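Local coordinates for protein ATP12 ATPase (Paracoccus denitrificans, PDB 2ZD2) that probably acts as an assembly chaperone for F1-ATPase, holding the alpha subunit before it enters the complex, at residues A[125-130]-A[148-153]; A[117-122]-A[178-183]. The protein carries 1 engineered substitution. One frame throughout, in Å; residues are numbered along the deposited sequence.

Contact 1 of 2, residues A[125-130]-A[148-153]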
loop_
_atom_site.group_PDB
_atom_site.type_symbol
_atom_site.label_atom_id
_atom_site.label_comp_id
_atom_site.label_asym_id
_atom_site.label_seq_id
_atom_site.Cartn_x
_atom_site.Cartn_y
_atom_site.Cartn_z
ATOM N N THR A 125 15.563 5.959 14.408
ATOM C CA THR A 125 14.993 6.564 15.618
ATOM C C THR A 125 13.639 5.998 16.071
ATOM O O THR A 125 13.528 5.462 17.177
ATOM C CB THR A 125 14.873 8.111 15.434
ATOM O OG1 THR A 125 16.172 8.669 15.162
ATOM C CG2 THR A 125 14.290 8.766 16.686
ATOM N N GLU A 126 12.615 6.117 15.228
ATOM C CA GLU A 126 11.284 5.625 15.585
ATOM C C GLU A 126 11.124 4.115 15.619
ATOM O O GLU A 126 10.472 3.592 16.507
ATOM C CB GLU A 126 10.226 6.207 14.645
ATOM C CG GLU A 126 9.896 7.673 14.877
ATOM C CD GLU A 126 9.191 7.923 16.201
ATOM O OE1 GLU A 126 9.846 7.805 17.255
ATOM O OE2 GLU A 126 7.980 8.237 16.183
ATOM N N LEU A 127 11.693 3.400 14.662
ATOM C CA LEU A 127 11.540 1.949 14.673
ATOM C C LEU A 127 12.770 1.240 15.229
ATOM O O LEU A 127 12.808 0.008 15.275
ATOM C CB LEU A 127 11.274 1.426 13.261
ATOM C CG LEU A 127 10.232 2.157 12.416
ATOM C CD1 LEU A 127 10.084 1.436 11.076
ATOM C CD2 LEU A 127 8.912 2.220 13.163
ATOM N N ARG A 128 13.773 2.012 15.638
ATOM C CA ARG A 128 15.011 1.437 16.165
ATOM C C ARG A 128 15.500 0.442 15.109
ATOM O O ARG A 128 15.815 -0.710 15.405
ATOM C CB ARG A 128 14.739 0.699 17.480
ATOM C CG ARG A 128 13.838 1.453 18.442
ATOM C CD ARG A 128 13.315 0.509 19.513
ATOM N NE ARG A 128 14.391 0.048 20.380
ATOM C CZ ARG A 128 14.981 0.803 21.300
ATOM N NH1 ARG A 128 14.595 2.063 21.482
ATOM N NH2 ARG A 128 15.965 0.302 22.034
ATOM N N ALA A 129 15.537 0.897 13.864
ATOM C CA ALA A 129 15.955 0.039 12.773
ATOM C C ALA A 129 16.886 0.765 11.834
ATOM O O ALA A 129 16.490 1.179 10.747
ATOM C CB ALA A 129 14.728 -0.471 12.006
ATOM N N PRO A 130 18.144 0.965 12.251
ATOM C CA PRO A 130 19.076 1.654 11.358
ATOM C C PRO A 130 19.513 0.673 10.261
ATOM O O PRO A 130 19.990 -0.424 10.556
ATOM C CB PRO A 130 20.221 2.035 12.292
ATOM C CG PRO A 130 20.223 0.898 13.270
ATOM C CD PRO A 130 18.754 0.729 13.573
ATOM N N LEU A 148 14.982 -8.376 12.228
ATOM C CA LEU A 148 13.998 -8.900 13.172
ATOM C C LEU A 148 13.107 -7.780 13.687
ATOM O O LEU A 148 11.906 -7.970 13.887
ATOM C CB LEU A 148 14.704 -9.572 14.346
ATOM C CG LEU A 148 15.421 -10.861 13.980
ATOM C CD1 LEU A 148 16.185 -11.379 15.188
ATOM C CD2 LEU A 148 14.400 -11.881 13.499
ATOM N N LYS A 149 13.694 -6.604 13.876
ATOM C CA LYS A 149 12.953 -5.470 14.386
ATOM C C LYS A 149 11.930 -4.983 13.367
ATOM O O LYS A 149 10.803 -4.680 13.724
ATOM C CB LYS A 149 13.908 -4.349 14.804
ATOM C CG LYS A 149 14.505 -4.615 16.196
ATOM C CD LYS A 149 15.341 -3.486 16.748
ATOM C CE LYS A 149 16.728 -3.499 16.184
ATOM N NZ LYS A 149 17.577 -2.547 16.951
ATOM N N LEU A 150 12.307 -4.941 12.091
ATOM C CA LEU A 150 11.370 -4.501 11.059
ATOM C C LEU A 150 10.275 -5.538 10.814
ATOM O O LEU A 150 9.099 -5.190 10.666
ATOM C CB LEU A 150 12.126 -4.210 9.751
ATOM C CG LEU A 150 13.064 -3.014 9.844
ATOM C CD1 LEU A 150 14.024 -3.018 8.645
ATOM C CD2 LEU A 150 12.255 -1.732 9.889
ATOM N N ARG A 151 10.634 -6.814 10.752
ATOM C CA ARG A 151 9.603 -7.828 10.534
ATOM C C ARG A 151 8.593 -7.796 11.696
ATOM O O ARG A 151 7.410 -8.107 11.522
ATOM C CB ARG A 151 10.241 -9.215 10.420
ATOM C CG ARG A 151 11.194 -9.356 9.238
ATOM C CD ARG A 151 12.125 -10.558 9.375
ATOM N NE ARG A 151 11.521 -11.785 8.875
ATOM C CZ ARG A 151 11.358 -12.073 7.586
ATOM N NH1 ARG A 151 11.759 -11.221 6.648
ATOM N NH2 ARG A 151 10.792 -13.222 7.234
ATOM N N ALA A 152 9.055 -7.398 12.877
ATOM C CA ALA A 152 8.174 -7.347 14.044
ATOM C C ALA A 152 7.201 -6.179 13.974
ATOM O O ALA A 152 6.094 -6.257 14.512
ATOM C CB ALA A 152 8.999 -7.265 15.324
ATOM N N GLU A 153 7.612 -5.099 13.316
ATOM C CA GLU A 153 6.762 -3.927 13.164
ATOM C C GLU A 153 5.609 -4.278 12.248
ATOM O O GLU A 153 4.482 -3.832 12.462
ATOM C CB GLU A 153 7.531 -2.756 12.559
ATOM C CG GLU A 153 8.732 -2.312 13.367
ATOM C CD GLU A 153 8.364 -1.838 14.754
ATOM O OE1 GLU A 153 7.705 -0.782 14.870
ATOM O OE2 GLU A 153 8.731 -2.527 15.731
#
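Lys-149 lies over the backbone carbonyl of Arg-128, at the turn that ends helix 106-126, and its chain meets this oxygen along most of its length. CB and CG stay at the fringe of contact, both 4.2 Å from Arg-128 O. A bend at the third torsion (-81°) then carries the outer half of the chain across the carbonyl: CD passes 3.1 Å from Arg-128 O, while its other neighbour is CB of Arg-128. CE follows close by, and NZ ends 3.0 Å from Arg-128 O in a weak hydrogen bond. The oxygen sits alongside the CE-NZ bond instead of beyond it, with a CE-NZ-O angle near 78°, consistent with the bond being weak. With the lysine shortened to an alanine, the Arg-128 carbonyl is likely to lose its ammonium partner and this side of the turn its aliphatic cover. The guanidinium of Arg-128 keeps apart from the lysine, its NE 5.4 Å from Lys-149 NZ.

Below the lysine the contact is mostly apolar. Ala-129 follows Arg-128, whose positive phi marks a left-handed helix end, and presents CB to CD2 of Leu-150 at 3.5 Å, a tight carbon pair. The same Leu-150 methyl meets CD1 of Leu-127 at 4.0 Å, the two leucine side chains crossing at about a right angle. The other branch of Leu-127, CD2, lies against a carboxylate oxygen, 3.7 Å from OE1 of Glu-153, whose chain folds back at its second torsion (-61°).

Helix 144-155 thus packs against the residues that follow helix 106-126, where Ala-129 also bonds through its backbone to Ala-123. Helix 175-182 adjoins both partners, with Leu-179 on Leu-127 and with Leu-175 and Ile-176 on Leu-150.

Contact 2 of 2, residues A[117-122]-A[178-183]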
loop_
_atom_site.group_PDB
_atom_site.type_symbol
_atom_site.label_atom_id
_atom_site.label_comp_id
_atom_site.label_asym_id
_atom_site.label_seq_id
_atom_site.Cartn_x
_atom_site.Cartn_y
_atom_site.Cartn_z
ATOM N N ASP A 117 18.124 10.138 3.340
ATOM C CA ASP A 117 18.762 10.120 4.651
ATOM C C ASP A 117 17.817 10.426 5.800
ATOM O O ASP A 117 17.914 9.812 6.869
ATOM C CB ASP A 117 19.958 11.063 4.658
ATOM C CG ASP A 117 21.098 10.522 3.836
ATOM O OD1 ASP A 117 20.993 9.362 3.388
ATOM O OD2 ASP A 117 22.096 11.241 3.635
ATOM N N PRO A 118 16.875 11.372 5.604
ATOM C CA PRO A 118 15.923 11.718 6.663
ATOM C C PRO A 118 15.018 10.527 7.032
ATOM O O PRO A 118 14.625 10.356 8.190
ATOM C CB PRO A 118 15.141 12.871 6.050
ATOM C CG PRO A 118 16.160 13.533 5.182
ATOM C CD PRO A 118 16.823 12.367 4.518
ATOM N N LEU A 119 14.685 9.714 6.035
ATOM C CA LEU A 119 13.852 8.542 6.268
ATOM C C LEU A 119 14.649 7.435 6.921
ATOM O O LEU A 119 14.109 6.685 7.732
ATOM C CB LEU A 119 13.208 8.040 4.962
ATOM C CG LEU A 119 11.854 8.680 4.610
ATOM C CD1 LEU A 119 10.838 8.362 5.715
ATOM C CD2 LEU A 119 12.001 10.177 4.440
ATOM N N ILE A 120 15.930 7.324 6.575
ATOM C CA ILE A 120 16.772 6.310 7.198
ATOM C C ILE A 120 16.888 6.756 8.671
ATOM O O ILE A 120 16.760 5.939 9.582
ATOM C CB ILE A 120 18.177 6.233 6.509
ATOM C CG1 ILE A 120 18.053 5.554 5.134
ATOM C CG2 ILE A 120 19.175 5.475 7.385
ATOM C CD1 ILE A 120 17.571 4.129 5.186
ATOM N N ASP A 121 17.102 8.055 8.894
ATOM C CA ASP A 121 17.207 8.597 10.258
ATOM C C ASP A 121 15.944 8.321 11.070
ATOM O O ASP A 121 16.010 7.975 12.257
ATOM C CB ASP A 121 17.430 10.116 10.232
ATOM C CG ASP A 121 18.793 10.506 9.686
ATOM O OD1 ASP A 121 19.784 9.836 10.043
ATOM O OD2 ASP A 121 18.875 11.489 8.911
ATOM N N TRP A 122 14.789 8.481 10.431
ATOM C CA TRP A 122 13.509 8.244 11.099
ATOM C C TRP A 122 13.362 6.779 11.501
ATOM O O TRP A 122 12.867 6.461 12.578
ATOM C CB TRP A 122 12.352 8.642 10.170
ATOM C CG TRP A 122 10.996 8.228 10.666
ATOM C CD1 TRP A 122 10.248 8.838 11.635
ATOM C CD2 TRP A 122 10.262 7.059 10.264
ATOM N NE1 TRP A 122 9.097 8.114 11.867
ATOM C CE2 TRP A 122 9.085 7.019 11.040
ATOM C CE3 TRP A 122 10.496 6.040 9.323
ATOM C CZ2 TRP A 122 8.135 5.997 10.906
ATOM C CZ3 TRP A 122 9.550 5.024 9.189
ATOM C CH2 TRP A 122 8.387 5.011 9.980
ATOM N N GLY A 178 6.983 2.322 3.048
ATOM C CA GLY A 178 5.647 1.827 3.381
ATOM C C GLY A 178 5.277 2.079 4.841
ATOM O O GLY A 178 4.171 2.510 5.138
ATOM N N LEU A 179 6.188 1.800 5.774
ATOM C CA LEU A 179 5.882 2.034 7.179
ATOM C C LEU A 179 5.780 3.535 7.510
ATOM O O LEU A 179 4.988 3.945 8.366
ATOM C CB LEU A 179 6.939 1.344 8.056
ATOM C CG LEU A 179 6.976 -0.183 8.055
ATOM C CD1 LEU A 179 8.248 -0.635 8.723
ATOM C CD2 LEU A 179 5.766 -0.769 8.809
ATOM N N ALA A 180 6.572 4.356 6.832
ATOM C CA ALA A 180 6.531 5.795 7.045
ATOM C C ALA A 180 5.131 6.354 6.664
ATOM O O ALA A 180 4.616 7.278 7.298
ATOM C CB ALA A 180 7.625 6.472 6.212
ATOM N N VAL A 181 4.529 5.807 5.611
ATOM C CA VAL A 181 3.197 6.245 5.206
ATOM C C VAL A 181 2.156 5.915 6.259
ATOM O O VAL A 181 1.382 6.798 6.684
ATOM C CB VAL A 181 2.765 5.587 3.893
ATOM C CG1 VAL A 181 1.300 5.906 3.589
ATOM C CG2 VAL A 181 3.676 6.064 2.769
ATOM N N ILE A 182 2.119 4.655 6.685
ATOM C CA ILE A 182 1.104 4.274 7.668
ATOM C C ILE A 182 1.348 4.826 9.071
ATOM O O ILE A 182 0.402 4.961 9.857
ATOM C CB ILE A 182 0.909 2.736 7.739
ATOM C CG1 ILE A 182 2.226 2.033 8.061
ATOM C CG2 ILE A 182 0.311 2.233 6.420
ATOM C CD1 ILE A 182 2.064 0.553 8.356
ATOM N N ARG A 183 2.594 5.166 9.387
ATOM C CA ARG A 183 2.906 5.715 10.705
ATOM C C ARG A 183 2.717 7.225 10.713
ATOM O O ARG A 183 2.842 7.882 11.757
ATOM C CB ARG A 183 4.343 5.360 11.133
ATOM C CG ARG A 183 4.605 3.874 11.342
ATOM C CD ARG A 183 3.416 3.220 12.020
ATOM N NE ARG A 183 3.551 1.779 12.196
ATOM C CZ ARG A 183 2.568 0.995 12.634
ATOM N NH1 ARG A 183 1.381 1.522 12.930
ATOM N NH2 ARG A 183 2.768 -0.305 12.789
#
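Trp-122 reaches across to helix 175-182 with the far end of its six-membered ring and contributes the largest buried area of the contact. CG stands opposite the backbone N (chi1 170°), which extends the indole away from its own helix. Atom CH2 comes within 3.6 Å of Ala-180 CA, an oblique approach to the backbone where Leu-179 joins Ala-180.

Ala-180 makes the second large contribution. Its methyl lies over the six-membered ring in an off-centre CH-pi contact, with CB 4.3 Å from the ring centroid and 28° off the normal. The same CB also meets CD1 of Leu-119 at 3.8 Å, so the alanine is gripped by two side chains one helical turn apart. Its small side chain is consistent with the close approach of the indole to the backbone of the helix.

Arg-183 meets the ring at its edge, near the ring plane, where Trp-122 CZ2 is 3.9 Å from Arg-183 CB. The guanidinium leads away, with CD1 of Ile-182 over the centre of one of its faces.

The short helical segments cross at 74° with axes 11.2 Å apart, a gap bridged largely by the tryptophan. Around this crossing, helix 188-195 brings Leu-194 to Leu-119, helix 159-170 sets Leu-165 on Leu-179, and Trp-230 of helix 210-232 touches Arg-183.

How the contacts relate
The two contacts draw on helix 106-126 and its continuation: contact 2 uses a turn within the helix, contact 1 the residues just past its end. Their centres are about 11 Å apart, and they meet directly. Leu-127 bridges them, its CD1 lying 3.6 Å from Leu-179 CD1 and 4.1 Å from Trp-122 CZ3, so one methyl of contact 1 joins the apolar packing of contact 2. Glu-153 O and Arg-183 NH2 also approach, at 3.9 Å, as packing. In sequence, both segments of contact 1 fall between those of contact 2. Together they join helix 106-126 and the residues after it to helices 144-155 and 175-182 in the helical part of this probable chaperone.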